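Local coordinates for response regulator aspartate phosphatase I (Bacillus subtilis subsp. subtilis, PDB 4I1A), which dephosphorylates the sporulation phosphotransferase Spo0F and switches on ICEBs1 gene expression, excision and transfer by inactivating the repressor ImmR, at residues F261-L266 against K299-K304; E309-S314 against Q319-A324. All blocks are in the same frame, centred on the assembly; numbering follows the deposited sequence.

Interaction 1 of 2, residues F261-L266 against K299-K304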
ATOM      1  N   PHE A 261      -5.972   8.169   4.997  1.00 64.55           N
ATOM      2  CA  PHE A 261      -4.857   8.208   4.041  1.00 61.75           C
ATOM      3  C   PHE A 261      -4.112   9.542   4.049  1.00 60.97           C
ATOM      4  O   PHE A 261      -3.092   9.697   3.379  1.00 60.23           O
ATOM      5  CB  PHE A 261      -5.339   7.920   2.615  1.00 61.16           C
ATOM      6  CG  PHE A 261      -5.572   6.459   2.325  1.00 68.48           C
ATOM      7  CD1 PHE A 261      -4.725   5.487   2.839  1.00 71.42           C
ATOM      8  CD2 PHE A 261      -6.635   6.061   1.518  1.00 75.32           C
ATOM      9  CE1 PHE A 261      -4.939   4.141   2.563  1.00 74.35           C
ATOM     10  CE2 PHE A 261      -6.860   4.728   1.242  1.00 76.36           C
ATOM     11  CZ  PHE A 261      -6.013   3.760   1.765  1.00 78.85           C
ATOM     12  N   LEU A 262      -4.634  10.508   4.795  1.00 69.54           N
ATOM     13  CA  LEU A 262      -4.005  11.815   4.904  1.00 63.95           C
ATOM     14  C   LEU A 262      -2.600  11.678   5.479  1.00 57.61           C
ATOM     15  O   LEU A 262      -1.654  12.281   4.984  1.00 53.32           O
ATOM     16  CB  LEU A 262      -4.853  12.716   5.794  1.00 61.56           C
ATOM     17  CG  LEU A 262      -4.369  14.139   6.044  1.00 63.43           C
ATOM     18  CD1 LEU A 262      -3.974  14.782   4.739  1.00 59.91           C
ATOM     19  CD2 LEU A 262      -5.478  14.954   6.712  1.00 70.73           C
ATOM     20  N   THR A 263      -2.460  10.857   6.512  1.00 57.32           N
ATOM     21  CA  THR A 263      -1.179  10.729   7.198  1.00 58.71           C
ATOM     22  C   THR A 263      -0.103  10.114   6.296  1.00 57.50           C
ATOM     23  O   THR A 263       1.034  10.594   6.235  1.00 61.12           O
ATOM     24  CB  THR A 263      -1.323   9.905   8.497  1.00 57.12           C
ATOM     25  OG1 THR A 263      -2.311  10.517   9.345  1.00 63.72           O
ATOM     26  CG2 THR A 263       0.000   9.855   9.224  1.00 52.25           C
ATOM     27  N   LYS A 264      -0.480   9.050   5.596  1.00 52.15           N
ATOM     28  CA  LYS A 264       0.424   8.310   4.729  1.00 52.85           C
ATOM     29  C   LYS A 264       0.881   9.169   3.541  1.00 54.72           C
ATOM     30  O   LYS A 264       2.037   9.123   3.124  1.00 55.98           O
ATOM     31  CB  LYS A 264      -0.287   7.040   4.253  1.00 55.33           C
ATOM     32  CG  LYS A 264       0.312   6.389   3.029  1.00 59.88           C
ATOM     33  CD  LYS A 264      -0.279   5.012   2.782  1.00 61.87           C
ATOM     34  CE  LYS A 264       0.561   4.245   1.753  1.00 71.17           C
ATOM     35  NZ  LYS A 264      -0.058   2.961   1.299  1.00 78.86           N
ATOM     36  N   THR A 265      -0.045   9.953   3.008  1.00 48.75           N
ATOM     37  CA  THR A 265       0.239  10.898   1.939  1.00 54.27           C
ATOM     38  C   THR A 265       1.218  11.996   2.396  1.00 59.48           C
ATOM     39  O   THR A 265       2.120  12.376   1.652  1.00 56.82           O
ATOM     40  CB  THR A 265      -1.082  11.546   1.459  1.00 52.55           C
ATOM     41  OG1 THR A 265      -1.989  10.516   1.062  1.00 55.03           O
ATOM     42  CG2 THR A 265      -0.867  12.519   0.298  1.00 45.49           C
ATOM     43  N   LEU A 266       1.033  12.519   3.607  1.00 52.19           N
ATOM     44  CA  LEU A 266       1.948  13.543   4.121  1.00 53.10           C
ATOM     45  C   LEU A 266       3.305  12.928   4.403  1.00 44.99           C
ATOM     46  O   LEU A 266       4.351  13.558   4.221  1.00 47.18           O
ATOM     47  CB  LEU A 266       1.395  14.213   5.389  1.00 51.96           C
ATOM     48  CG  LEU A 266       0.299  15.250   5.142  1.00 55.86           C
ATOM     49  CD1 LEU A 266      -0.546  15.447   6.398  1.00 58.35           C
ATOM     50  CD2 LEU A 266       0.907  16.582   4.655  1.00 50.71           C
ATOM     51  N   LYS A 299       0.050   5.214  15.812  1.00 76.63           N
ATOM     52  CA  LYS A 299       1.352   4.879  16.379  1.00 69.83           C
ATOM     53  C   LYS A 299       2.335   4.414  15.306  1.00 70.66           C
ATOM     54  O   LYS A 299       3.545   4.621  15.427  1.00 72.78           O
ATOM     55  CB  LYS A 299       1.185   3.823  17.466  1.00 76.90           C
ATOM     56  CG  LYS A 299      -0.253   3.680  17.933  1.00 99.07           C
ATOM     57  CD  LYS A 299      -0.751   2.242  17.850  1.00112.93           C
ATOM     58  CE  LYS A 299      -0.590   1.509  19.179  1.00123.60           C
ATOM     59  NZ  LYS A 299      -1.002   0.076  19.091  1.00126.30           N
ATOM     60  N   GLU A 300       1.814   3.817  14.237  1.00 63.44           N
ATOM     61  CA  GLU A 300       2.673   3.357  13.147  1.00 63.40           C
ATOM     62  C   GLU A 300       3.348   4.512  12.397  1.00 57.20           C
ATOM     63  O   GLU A 300       4.551   4.467  12.138  1.00 49.90           O
ATOM     64  CB  GLU A 300       1.900   2.468  12.164  1.00 59.73           C
ATOM     65  CG  GLU A 300       2.593   2.265  10.823  1.00 61.29           C
ATOM     66  CD  GLU A 300       1.630   1.845   9.719  1.00 65.02           C
ATOM     67  OE1 GLU A 300       2.071   1.703   8.552  1.00 60.03           O
ATOM     68  OE2 GLU A 300       0.433   1.650  10.025  1.00 60.46           O
ATOM     69  N   TYR A 301       2.586   5.540  12.031  1.00 52.55           N
ATOM     70  CA  TYR A 301       3.193   6.631  11.281  1.00 56.00           C
ATOM     71  C   TYR A 301       3.982   7.557  12.203  1.00 59.84           C
ATOM     72  O   TYR A 301       4.951   8.203  11.787  1.00 57.36           O
ATOM     73  CB  TYR A 301       2.171   7.357  10.401  1.00 54.57           C
ATOM     74  CG  TYR A 301       2.029   6.633   9.087  1.00 59.59           C
ATOM     75  CD1 TYR A 301       2.929   6.855   8.049  1.00 52.26           C
ATOM     76  CD2 TYR A 301       1.049   5.669   8.908  1.00 61.87           C
ATOM     77  CE1 TYR A 301       2.830   6.165   6.862  1.00 51.40           C
ATOM     78  CE2 TYR A 301       0.943   4.972   7.729  1.00 58.62           C
ATOM     79  CZ  TYR A 301       1.830   5.223   6.708  1.00 63.72           C
ATOM     80  OH  TYR A 301       1.707   4.523   5.533  1.00 75.27           O
ATOM     81  N   SER A 302       3.586   7.569  13.469  1.00 56.55           N
ATOM     82  CA  SER A 302       4.337   8.276  14.497  1.00 55.79           C
ATOM     83  C   SER A 302       5.766   7.727  14.568  1.00 56.03           C
ATOM     84  O   SER A 302       6.728   8.483  14.579  1.00 64.35           O
ATOM     85  CB  SER A 302       3.623   8.158  15.842  1.00 56.57           C
ATOM     86  OG  SER A 302       4.392   8.734  16.877  1.00 81.47           O
ATOM     87  N   ALA A 303       5.899   6.405  14.576  1.00 52.56           N
ATOM     88  CA  ALA A 303       7.213   5.771  14.519  1.00 52.35           C
ATOM     89  C   ALA A 303       7.902   6.046  13.176  1.00 54.85           C
ATOM     90  O   ALA A 303       9.116   6.288  13.112  1.00 53.75           O
ATOM     91  CB  ALA A 303       7.097   4.271  14.775  1.00 48.07           C
ATOM     92  N   LYS A 304       7.130   6.034  12.099  1.00 43.23           N
ATOM     93  CA  LYS A 304       7.722   6.290  10.798  1.00 45.25           C
ATOM     94  C   LYS A 304       8.227   7.729  10.645  1.00 45.25           C
ATOM     95  O   LYS A 304       9.320   7.945  10.113  1.00 45.46           O
ATOM     96  CB  LYS A 304       6.765   5.880   9.669  1.00 48.10           C
ATOM     97  CG  LYS A 304       6.634   4.357   9.528  1.00 48.57           C
ATOM     98  CD  LYS A 304       5.480   3.950   8.616  1.00 58.30           C
ATOM     99  CE  LYS A 304       5.539   2.442   8.347  1.00 61.36           C
ATOM    100  NZ  LYS A 304       4.296   1.901   7.739  1.00 55.60           N
TER
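Y301 reaches from helix 299-313 to helix 261-275 and lays its ring against the backbone and side chain of K264. The CA of K264 sits over one face of the ring, 4.2 Å from the centroid of Y301 and 28° off its normal, a CH-pi contact. On the opposite face lies the aliphatic chain of K304, its CD 3.8 Å above the Y301 plane and nearer the ring's edge than its centre, so the ring lies between the CA of K264 and the methylenes of K304. With CG anti to the backbone N (chi1 161°) and the rest extended, the K264 chain runs past the phenol end, where K264 CG and CD each lie 3.4 Å from Y301 OH. T263 approaches nearer the root of the ring: its CG2 meets Y301 CB at 3.5 Å, the two side chains passing antiparallel. In this tetratricopeptide repeat array the contact joins two helices that are not neighbours in sequence; helix 279-295 lies between them along the chain and packs I292 and A293 on T263. No hydrogen bond crosses the contact. With an alanine at Y301 the ring would be gone, which would probably leave a gap between K264 and the K304 chain, while T263 CG2 would keep little more than its CB neighbour. K304 NZ forms a salt bridge with D336; a second, with E300, is doubtful because the pair is too close.

Interaction 2 of 2, residues E309-S314 against Q319-A324; sequences EGLFFS and QLIKNA
The carbonyl oxygen of E309 is gripped by two donors, one from each face of its plane. F313 N reaches E309 O at 2.9 Å, and S314 OG reaches the same E309 O at 2.7 Å from above the carbonyl plane, with a C=O...donor angle of 128°. The S314 hydroxyl, which also takes a weak bond from E317 N, can fold back this way because its chi1 of 37° puts OG between the backbone N and the carbonyl carbon. It ties S314 back to E309, one turn earlier. Against this end packs helix 318-330, the two short segments running roughly antiparallel, at 150°, as a helical hairpin within the repeat array. L320 points its CD1 into a notch formed by E309 CG, G310 CA and S314 OG; both E309 CG and G310 CA lie 3.9 Å from L320 CD1. G310 makes the closeness possible: a CB there would stand only 2.8 Å from I321 CG1. On the other flank I321 and L311 are set roughly perpendicular, CD1 of L311 meeting CD1 of I321 at 3.7 Å, and V344 of helix 334-351 touches both. E309 turns its carboxylate to a long, weak ion pair with R290. No hydrogen bond runs between the two segments; the contact is apolar, and its closeness probably rests on the bare CA of G310 against L320 and I321.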
ATOM      1  N   GLU A 309      12.673  11.990  11.038  1.00 52.66           N
ATOM      2  CA  GLU A 309      13.234  12.951  11.970  1.00 50.42           C
ATOM      3  C   GLU A 309      14.690  12.663  12.295  1.00 52.66           C
ATOM      4  O   GLU A 309      15.532  13.572  12.299  1.00 48.81           O
ATOM      5  CB  GLU A 309      12.436  12.981  13.268  1.00 55.26           C
ATOM      6  CG  GLU A 309      12.913  14.077  14.218  1.00 53.20           C
ATOM      7  CD  GLU A 309      12.104  14.113  15.501  1.00 63.95           C
ATOM      8  OE1 GLU A 309      11.144  13.314  15.614  1.00 67.51           O
ATOM      9  OE2 GLU A 309      12.434  14.930  16.396  1.00 71.30           O
ATOM     10  N   GLY A 310      14.991  11.398  12.574  1.00 52.64           N
ATOM     11  CA  GLY A 310      16.352  11.028  12.933  1.00 52.92           C
ATOM     12  C   GLY A 310      17.266  11.149  11.728  1.00 48.23           C
ATOM     13  O   GLY A 310      18.427  11.504  11.852  1.00 52.73           O
ATOM     14  N   LEU A 311      16.718  10.839  10.560  1.00 47.61           N
ATOM     15  CA  LEU A 311      17.422  10.937   9.290  1.00 51.69           C
ATOM     16  C   LEU A 311      17.652  12.394   8.883  1.00 52.93           C
ATOM     17  O   LEU A 311      18.750  12.751   8.480  1.00 49.85           O
ATOM     18  CB  LEU A 311      16.578  10.232   8.217  1.00 56.90           C
ATOM     19  CG  LEU A 311      17.098   9.112   7.312  1.00 61.58           C
ATOM     20  CD1 LEU A 311      18.177   8.272   7.955  1.00 59.52           C
ATOM     21  CD2 LEU A 311      15.920   8.249   6.899  1.00 54.63           C
ATOM     22  N   PHE A 312      16.623  13.242   8.975  1.00 56.73           N
ATOM     23  CA  PHE A 312      16.698  14.565   8.332  1.00 54.65           C
ATOM     24  C   PHE A 312      16.515  15.793   9.224  1.00 55.34           C
ATOM     25  O   PHE A 312      17.057  16.860   8.917  1.00 54.81           O
ATOM     26  CB  PHE A 312      15.674  14.665   7.178  1.00 59.01           C
ATOM     27  CG  PHE A 312      15.827  13.595   6.119  1.00 62.27           C
ATOM     28  CD1 PHE A 312      16.959  13.542   5.316  1.00 63.17           C
ATOM     29  CD2 PHE A 312      14.833  12.654   5.916  1.00 48.44           C
ATOM     30  CE1 PHE A 312      17.101  12.556   4.347  1.00 54.25           C
ATOM     31  CE2 PHE A 312      14.975  11.670   4.952  1.00 54.36           C
ATOM     32  CZ  PHE A 312      16.112  11.627   4.159  1.00 47.33           C
ATOM     33  N   PHE A 313      15.728  15.664  10.291  1.00 53.08           N
ATOM     34  CA  PHE A 313      15.185  16.846  10.967  1.00 60.91           C
ATOM     35  C   PHE A 313      15.624  17.044  12.427  1.00 64.73           C
ATOM     36  O   PHE A 313      15.021  17.812  13.176  1.00 73.89           O
ATOM     37  CB  PHE A 313      13.658  16.838  10.843  1.00 57.77           C
ATOM     38  CG  PHE A 313      13.179  16.805   9.415  1.00 54.42           C
ATOM     39  CD1 PHE A 313      13.623  17.753   8.497  1.00 56.74           C
ATOM     40  CD2 PHE A 313      12.317  15.813   8.982  1.00 50.64           C
ATOM     41  CE1 PHE A 313      13.189  17.723   7.180  1.00 56.13           C
ATOM     42  CE2 PHE A 313      11.878  15.770   7.654  1.00 48.02           C
ATOM     43  CZ  PHE A 313      12.310  16.721   6.758  1.00 48.29           C
ATOM     44  N   SER A 314      16.674  16.340  12.816  1.00 62.92           N
ATOM     45  CA  SER A 314      17.316  16.540  14.102  1.00 65.54           C
ATOM     46  C   SER A 314      18.746  16.866  13.735  1.00 68.99           C
ATOM     47  O   SER A 314      19.017  17.284  12.602  1.00 74.25           O
ATOM     48  CB  SER A 314      17.234  15.275  14.959  1.00 69.81           C
ATOM     49  OG  SER A 314      17.373  14.097  14.170  1.00 66.68           O
ATOM     50  N   GLN A 319      19.389   7.502  17.332  1.00 64.59           N
ATOM     51  CA  GLN A 319      18.635   6.646  18.245  1.00 70.04           C
ATOM     52  C   GLN A 319      17.135   6.686  17.938  1.00 65.56           C
ATOM     53  O   GLN A 319      16.429   5.703  18.165  1.00 62.53           O
ATOM     54  CB  GLN A 319      18.932   6.957  19.719  1.00 70.23           C
ATOM     55  CG  GLN A 319      18.321   8.241  20.242  1.00 88.12           C
ATOM     56  CD  GLN A 319      19.113   9.480  19.854  1.00 98.98           C
ATOM     57  OE1 GLN A 319      19.986   9.434  18.980  1.00 91.49           O
ATOM     58  NE2 GLN A 319      18.816  10.597  20.513  1.00108.20           N
ATOM     59  N   LEU A 320      16.666   7.808  17.388  1.00 63.06           N
ATOM     60  CA  LEU A 320      15.270   7.935  16.979  1.00 62.81           C
ATOM     61  C   LEU A 320      14.923   6.905  15.894  1.00 59.14           C
ATOM     62  O   LEU A 320      13.839   6.325  15.897  1.00 57.51           O
ATOM     63  CB  LEU A 320      14.975   9.350  16.460  1.00 61.37           C
ATOM     64  CG  LEU A 320      15.114  10.570  17.368  1.00 70.65           C
ATOM     65  CD1 LEU A 320      15.098  11.846  16.522  1.00 61.08           C
ATOM     66  CD2 LEU A 320      14.010  10.603  18.433  1.00 61.57           C
ATOM     67  N   ILE A 321      15.843   6.706  14.955  1.00 58.22           N
ATOM     68  CA  ILE A 321      15.668   5.706  13.901  1.00 56.87           C
ATOM     69  C   ILE A 321      15.563   4.309  14.531  1.00 56.34           C
ATOM     70  O   ILE A 321      14.626   3.555  14.249  1.00 51.10           O
ATOM     71  CB  ILE A 321      16.845   5.759  12.891  1.00 56.13           C
ATOM     72  CG1 ILE A 321      16.983   7.176  12.313  1.00 52.02           C
ATOM     73  CG2 ILE A 321      16.661   4.719  11.769  1.00 49.88           C
ATOM     74  CD1 ILE A 321      18.248   7.390  11.499  1.00 52.76           C
ATOM     75  N   LYS A 322      16.526   4.000  15.400  1.00 48.67           N
ATOM     76  CA  LYS A 322      16.555   2.763  16.177  1.00 63.53           C
ATOM     77  C   LYS A 322      15.255   2.503  16.949  1.00 65.07           C
ATOM     78  O   LYS A 322      14.584   1.483  16.735  1.00 60.79           O
ATOM     79  CB  LYS A 322      17.725   2.807  17.160  1.00 68.01           C
ATOM     80  CG  LYS A 322      17.902   1.550  17.992  1.00 78.91           C
ATOM     81  CD  LYS A 322      18.760   1.816  19.240  1.00 85.16           C
ATOM     82  CE  LYS A 322      19.275   0.505  19.829  1.00 85.88           C
ATOM     83  NZ  LYS A 322      20.200   0.712  20.972  1.00 84.86           N
ATOM     84  N   ASN A 323      14.904   3.420  17.846  1.00 53.67           N
ATOM     85  CA  ASN A 323      13.701   3.244  18.658  1.00 53.96           C
ATOM     86  C   ASN A 323      12.441   3.089  17.814  1.00 48.99           C
ATOM     87  O   ASN A 323      11.544   2.330  18.152  1.00 46.87           O
ATOM     88  CB  ASN A 323      13.544   4.388  19.652  1.00 54.65           C
ATOM     89  CG  ASN A 323      14.739   4.508  20.590  1.00 67.97           C
ATOM     90  OD1 ASN A 323      15.043   5.591  21.091  1.00 75.77           O
ATOM     91  ND2 ASN A 323      15.432   3.393  20.817  1.00 65.22           N
ATOM     92  N   ALA A 324      12.389   3.788  16.693  1.00 40.03           N
ATOM     93  CA  ALA A 324      11.247   3.659  15.810  1.00 41.53           C
ATOM     94  C   ALA A 324      11.161   2.242  15.216  1.00 54.00           C
ATOM     95  O   ALA A 324      10.062   1.681  15.122  1.00 52.41           O
ATOM     96  CB  ALA A 324      11.323   4.693  14.726  1.00 45.16           C
TER

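Interaction 1 and interaction 2 lie 15 Å apart between centres and share helix 299-313, the first using its start and the second its end. Along the chain they follow in series: 261-266 with 299-304 closes before 309-314 with 319-324 opens. The helix therefore faces back to helix 261-275 at one end and forward to helix 318-330 at the other, the kind of successive packing by which tetratricopeptide repeats build a continuous array. The two contacts also touch, A303 O approaching A324 CB at 3.2 Å, so helix 318-330 lies beside the early part of helix 299-313. Together they link helices 261-275, 299-313 and 318-330 in sequence order along the repeat domain.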